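Local coordinates for protein CopN (PDB 4NRH) that probably acts as a gatekeeper of type III secretion, working with the chaperone Scc3 to direct the release of translocator proteins, at residues 55-69 with 93-105. Residues are numbered along the deposited sequence; the frame is centred on the assembly and turned at random.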
loop_
_atom_site.group_PDB
_atom_site.type_symbol
_atom_site.label_atom_id
_atom_site.label_comp_id
_atom_site.label_asym_id
_atom_site.label_seq_id
_atom_site.Cartn_x
_atom_site.Cartn_y
_atom_site.Cartn_z
ATOM N N GLN A 55 -14.337 38.644 -5.022
ATOM C CA GLN A 55 -14.467 38.150 -3.651
ATOM C C GLN A 55 -15.909 38.273 -3.170
ATOM O O GLN A 55 -16.386 37.456 -2.381
ATOM C CB GLN A 55 -13.547 38.911 -2.688
ATOM C CG GLN A 55 -12.253 39.436 -3.284
ATOM C CD GLN A 55 -11.247 38.346 -3.586
ATOM O OE1 GLN A 55 -11.331 37.239 -3.054
ATOM N NE2 GLN A 55 -10.278 38.658 -4.440
ATOM N N GLU A 56 -16.593 39.304 -3.653
ATOM C CA GLU A 56 -17.963 39.589 -3.243
ATOM C C GLU A 56 -18.948 38.534 -3.741
ATOM O O GLU A 56 -19.810 38.076 -2.991
ATOM C CB GLU A 56 -18.381 40.973 -3.745
ATOM C CG GLU A 56 -19.782 41.391 -3.337
ATOM C CD GLU A 56 -20.200 42.706 -3.967
ATOM O OE1 GLU A 56 -19.319 43.421 -4.492
ATOM O OE2 GLU A 56 -21.406 43.026 -3.933
ATOM N N LYS A 57 -18.816 38.152 -5.006
ATOM C CA LYS A 57 -19.773 37.248 -5.634
ATOM C C LYS A 57 -19.338 35.786 -5.578
ATOM O O LYS A 57 -20.164 34.882 -5.697
ATOM C CB LYS A 57 -20.015 37.664 -7.086
ATOM C CG LYS A 57 -20.644 39.040 -7.227
ATOM C CD LYS A 57 -20.971 39.362 -8.675
ATOM C CE LYS A 57 -21.734 40.671 -8.781
ATOM N NZ LYS A 57 -23.072 40.590 -8.132
ATOM N N ILE A 58 -18.042 35.555 -5.394
ATOM C CA ILE A 58 -17.524 34.195 -5.292
ATOM C C ILE A 58 -16.761 34.013 -3.985
ATOM O O ILE A 58 -15.833 34.765 -3.688
ATOM C CB ILE A 58 -16.602 33.844 -6.473
ATOM C CG1 ILE A 58 -17.286 34.161 -7.806
ATOM C CG2 ILE A 58 -16.199 32.381 -6.413
ATOM C CD1 ILE A 58 -18.493 33.297 -8.093
ATOM N N LYS A 59 -17.160 33.014 -3.204
ATOM C CA LYS A 59 -16.602 32.810 -1.871
ATOM C C LYS A 59 -15.323 31.972 -1.878
ATOM O O LYS A 59 -14.358 32.295 -1.186
ATOM C CB LYS A 59 -17.648 32.150 -0.967
ATOM C CG LYS A 59 -17.098 31.610 0.342
ATOM C CD LYS A 59 -18.119 30.728 1.046
ATOM C CE LYS A 59 -17.709 30.441 2.480
ATOM N NZ LYS A 59 -17.726 31.669 3.320
ATOM N N ASP A 60 -15.315 30.904 -2.667
ATOM C CA ASP A 60 -14.186 29.978 -2.680
ATOM C C ASP A 60 -13.104 30.435 -3.657
ATOM O O ASP A 60 -13.381 30.644 -4.837
ATOM C CB ASP A 60 -14.656 28.566 -3.031
ATOM C CG ASP A 60 -13.583 27.518 -2.792
ATOM O OD1 ASP A 60 -12.654 27.413 -3.619
ATOM O OD2 ASP A 60 -13.671 26.797 -1.776
ATOM N N PRO A 61 -11.867 30.594 -3.158
ATOM C CA PRO A 61 -10.703 31.046 -3.933
ATOM C C PRO A 61 -10.472 30.255 -5.222
ATOM O O PRO A 61 -10.046 30.834 -6.222
ATOM C CB PRO A 61 -9.540 30.837 -2.962
ATOM C CG PRO A 61 -10.156 30.979 -1.616
ATOM C CD PRO A 61 -11.532 30.387 -1.737
ATOM N N ALA A 62 -10.741 28.952 -5.195
ATOM C CA ALA A 62 -10.569 28.114 -6.376
ATOM C C ALA A 62 -11.560 28.505 -7.465
ATOM O O ALA A 62 -11.213 28.564 -8.645
ATOM C CB ALA A 62 -10.723 26.646 -6.018
ATOM N N LEU A 63 -12.797 28.769 -7.059
ATOM C CA LEU A 63 -13.833 29.203 -7.990
ATOM C C LEU A 63 -13.594 30.649 -8.424
ATOM O O LEU A 63 -13.918 31.026 -9.549
ATOM C CB LEU A 63 -15.225 29.051 -7.371
ATOM C CG LEU A 63 -15.880 27.667 -7.443
ATOM C CD1 LEU A 63 -15.969 27.193 -8.887
ATOM C CD2 LEU A 63 -15.152 26.644 -6.582
ATOM N N GLN A 64 -13.039 31.455 -7.522
ATOM C CA GLN A 64 -12.630 32.814 -7.863
ATOM C C GLN A 64 -11.601 32.778 -8.985
ATOM O O GLN A 64 -11.671 33.557 -9.938
ATOM C CB GLN A 64 -12.045 33.539 -6.648
ATOM C CG GLN A 64 -13.026 33.780 -5.515
ATOM C CD GLN A 64 -12.360 34.369 -4.287
ATOM O OE1 GLN A 64 -11.154 34.619 -4.282
ATOM N NE2 GLN A 64 -13.143 34.593 -3.237
ATOM N N SER A 65 -10.644 31.863 -8.855
ATOM C CA SER A 65 -9.593 31.687 -9.849
ATOM C C SER A 65 -10.172 31.178 -11.164
ATOM O O SER A 65 -9.711 31.548 -12.243
ATOM C CB SER A 65 -8.524 30.721 -9.330
ATOM O OG SER A 65 -7.460 30.593 -10.255
ATOM N N THR A 66 -11.186 30.323 -11.062
ATOM C CA THR A 66 -11.872 29.798 -12.235
ATOM C C THR A 66 -12.643 30.902 -12.954
ATOM O O THR A 66 -12.593 31.011 -14.180
ATOM C CB THR A 66 -12.845 28.662 -11.857
ATOM O OG1 THR A 66 -12.111 27.569 -11.290
ATOM C CG2 THR A 66 -13.609 28.177 -13.081
ATOM N N ALA A 67 -13.353 31.718 -12.178
ATOM C CA ALA A 67 -14.132 32.825 -12.723
ATOM C C ALA A 67 -13.241 33.833 -13.444
ATOM O O ALA A 67 -13.612 34.368 -14.488
ATOM C CB ALA A 67 -14.922 33.514 -11.615
ATOM N N LEU A 68 -12.063 34.084 -12.880
ATOM C CA LEU A 68 -11.100 34.998 -13.481
ATOM C C LEU A 68 -10.600 34.483 -14.828
ATOM O O LEU A 68 -10.438 35.259 -15.772
ATOM C CB LEU A 68 -9.924 35.234 -12.533
ATOM C CG LEU A 68 -10.209 36.268 -11.443
ATOM C CD1 LEU A 68 -9.228 36.127 -10.295
ATOM C CD2 LEU A 68 -10.175 37.679 -12.016
ATOM N N ASP A 69 -10.342 33.180 -14.912
ATOM C CA ASP A 69 -9.989 32.553 -16.183
ATOM C C ASP A 69 -11.075 32.806 -17.223
ATOM O O ASP A 69 -10.782 33.095 -18.383
ATOM C CB ASP A 69 -9.765 31.048 -16.010
ATOM C CG ASP A 69 -8.561 30.732 -15.147
ATOM O OD1 ASP A 69 -7.609 31.541 -15.130
ATOM O OD2 ASP A 69 -8.561 29.671 -14.490
ATOM N N HIS A 93 -4.416 38.022 -8.092
ATOM C CA HIS A 93 -5.156 37.000 -7.361
ATOM C C HIS A 93 -4.316 35.745 -7.151
ATOM O O HIS A 93 -4.235 35.218 -6.040
ATOM C CB HIS A 93 -6.447 36.647 -8.101
ATOM C CG HIS A 93 -7.336 35.703 -7.352
ATOM N ND1 HIS A 93 -7.255 34.334 -7.496
ATOM C CD2 HIS A 93 -8.328 35.931 -6.461
ATOM C CE1 HIS A 93 -8.157 33.761 -6.721
ATOM N NE2 HIS A 93 -8.822 34.706 -6.082
ATOM N N THR A 94 -3.703 35.267 -8.229
ATOM C CA THR A 94 -2.841 34.092 -8.175
ATOM C C THR A 94 -1.655 34.326 -7.243
ATOM O O THR A 94 -1.256 33.434 -6.496
ATOM C CB THR A 94 -2.327 33.713 -9.581
ATOM O OG1 THR A 94 -3.430 33.306 -10.399
ATOM C CG2 THR A 94 -1.313 32.579 -9.505
ATOM N N GLU A 95 -1.106 35.535 -7.280
ATOM C CA GLU A 95 0.015 35.894 -6.418
ATOM C C GLU A 95 -0.400 35.941 -4.951
ATOM O O GLU A 95 0.333 35.486 -4.072
ATOM C CB GLU A 95 0.603 37.246 -6.834
ATOM C CG GLU A 95 1.639 37.168 -7.942
ATOM C CD GLU A 95 2.099 38.540 -8.398
ATOM O OE1 GLU A 95 2.282 39.425 -7.535
ATOM O OE2 GLU A 95 2.281 38.733 -9.619
ATOM N N GLN A 96 -1.579 36.496 -4.697
ATOM C CA GLN A 96 -2.082 36.658 -3.338
ATOM C C GLN A 96 -2.451 35.330 -2.675
ATOM O O GLN A 96 -2.033 35.053 -1.551
ATOM C CB GLN A 96 -3.296 37.591 -3.340
ATOM C CG GLN A 96 -4.047 37.647 -2.020
ATOM C CD GLN A 96 -5.277 38.532 -2.090
ATOM O OE1 GLN A 96 -5.452 39.300 -3.038
ATOM N NE2 GLN A 96 -6.137 38.430 -1.083
ATOM N N PHE A 97 -3.229 34.511 -3.374
ATOM C CA PHE A 97 -3.734 33.265 -2.804
ATOM C C PHE A 97 -2.785 32.091 -3.022
ATOM O O PHE A 97 -2.738 31.163 -2.213
ATOM C CB PHE A 97 -5.109 32.937 -3.387
ATOM C CG PHE A 97 -6.208 33.823 -2.877
ATOM C CD1 PHE A 97 -6.849 33.535 -1.682
ATOM C CD2 PHE A 97 -6.598 34.948 -3.586
ATOM C CE1 PHE A 97 -7.861 34.348 -1.207
ATOM C CE2 PHE A 97 -7.609 35.766 -3.115
ATOM C CZ PHE A 97 -8.241 35.465 -1.925
ATOM N N GLY A 98 -2.021 32.142 -4.111
ATOM C CA GLY A 98 -1.086 31.083 -4.449
ATOM C C GLY A 98 -1.729 29.716 -4.584
ATOM O O GLY A 98 -2.666 29.533 -5.362
ATOM N N ARG A 99 -1.216 28.752 -3.824
ATOM C CA ARG A 99 -1.686 27.373 -3.904
ATOM C C ARG A 99 -3.137 27.229 -3.455
ATOM O O ARG A 99 -3.837 26.308 -3.878
ATOM C CB ARG A 99 -0.792 26.456 -3.070
ATOM C CG ARG A 99 -0.913 24.994 -3.452
ATOM C CD ARG A 99 -0.176 24.092 -2.484
ATOM N NE ARG A 99 -0.302 22.694 -2.877
ATOM C CZ ARG A 99 -0.448 21.685 -2.025
ATOM N NH1 ARG A 99 -0.489 21.914 -0.719
ATOM N NH2 ARG A 99 -0.556 20.445 -2.482
ATOM N N THR A 100 -3.580 28.135 -2.590
ATOM C CA THR A 100 -4.958 28.136 -2.112
ATOM C C THR A 100 -5.927 28.315 -3.281
ATOM O O THR A 100 -7.058 27.828 -3.246
ATOM C CB THR A 100 -5.186 29.248 -1.065
ATOM O OG1 THR A 100 -4.232 29.108 -0.004
ATOM C CG2 THR A 100 -6.593 29.177 -0.488
ATOM N N ALA A 101 -5.471 29.002 -4.323
ATOM C CA ALA A 101 -6.279 29.201 -5.520
ATOM C C ALA A 101 -5.957 28.177 -6.607
ATOM O O ALA A 101 -6.840 27.456 -7.067
ATOM C CB ALA A 101 -6.089 30.613 -6.056
ATOM N N ILE A 102 -4.690 28.113 -7.006
ATOM C CA ILE A 102 -4.285 27.278 -8.136
ATOM C C ILE A 102 -4.278 25.788 -7.799
ATOM O O ILE A 102 -4.775 24.968 -8.572
ATOM C CB ILE A 102 -2.889 27.675 -8.649
ATOM C CG1 ILE A 102 -2.839 29.175 -8.945
ATOM C CG2 ILE A 102 -2.533 26.882 -9.895
ATOM C CD1 ILE A 102 -3.827 29.620 -10.003
ATOM N N GLY A 103 -3.718 25.446 -6.643
ATOM C CA GLY A 103 -3.680 24.066 -6.192
ATOM C C GLY A 103 -5.067 23.483 -6.006
ATOM O O GLY A 103 -5.332 22.349 -6.403
ATOM N N ALA A 104 -5.953 24.265 -5.399
ATOM C CA ALA A 104 -7.334 23.848 -5.189
ATOM C C ALA A 104 -8.076 23.700 -6.515
ATOM O O ALA A 104 -8.847 22.760 -6.704
ATOM C CB ALA A 104 -8.054 24.839 -4.285
ATOM N N LYS A 105 -7.844 24.639 -7.427
ATOM C CA LYS A 105 -8.493 24.621 -8.735
ATOM C C LYS A 105 -8.097 23.389 -9.552
ATOM O O LYS A 105 -8.901 22.860 -10.319
ATOM C CB LYS A 105 -8.161 25.901 -9.510
ATOM C CG LYS A 105 -8.769 25.975 -10.902
ATOM C CD LYS A 105 -8.575 27.353 -11.519
ATOM C CE LYS A 105 -7.108 27.639 -11.798
ATOM N NZ LYS A 105 -6.916 28.975 -12.431
HETATM O O HOH W 1 -6.166 32.917 -9.377
#
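His93 and Gln64 show how a buried imidazole can be fixed by bonds at its edge and hydrocarbon over its face. His93 NE2 donates to Gln64 OE1 at 2.9 Å, nearly straight at 168°, within the ring plane and on a lone pair of the amide oxygen. The other end of that amide is tethered too, Gln64 NE2 donating to Ile58 O at 2.7 Å, so the loop after helix 47-57 positions the acceptor. At the other ring nitrogen, also in the ring plane, a water lies 2.6 Å from His93 ND1 and bonds Ser65 OG and Thr94 OG1 as well, joining the two helices.

A second polar cluster gathers at Lys105. With CG anti to the backbone N (chi1 179°) and a bend at chi3, its chain runs past Thr66 OG1 and delivers NZ between Ser65 OG, 2.8 Å away, and Asp69 OD2, 2.7 Å away. The latter is a salt bridge on the syn lone pair; Arg90 pairs with the other carboxylate oxygen, so two cations probably stabilise the charged form of Asp69.

Apolar contacts fill in around these bonds. Leu68 CD1 makes a CH-pi contact over one face of the imidazole, 3.9 Å from the centroid of the His93 ring. Phe97 CD2 covers the opposite face. Pro61 CB packs against Phe97 CD1, and Ala62 CB meets Ala104 CB at 3.7 Å, small side chains that let helices 61-69 and 99-105 approach to 7.7 Å while crossing at -81°. Ser65, His93 and Lys105 each fit as knobs into holes of the facing segment. Segment 93-97 runs antiparallel to 61-69, as in a helical hairpin of helices 61-74 and 80-97, and after Gly98 the short helix 99-105 turns across 61-69, within the all-helical HrpJ-like domain.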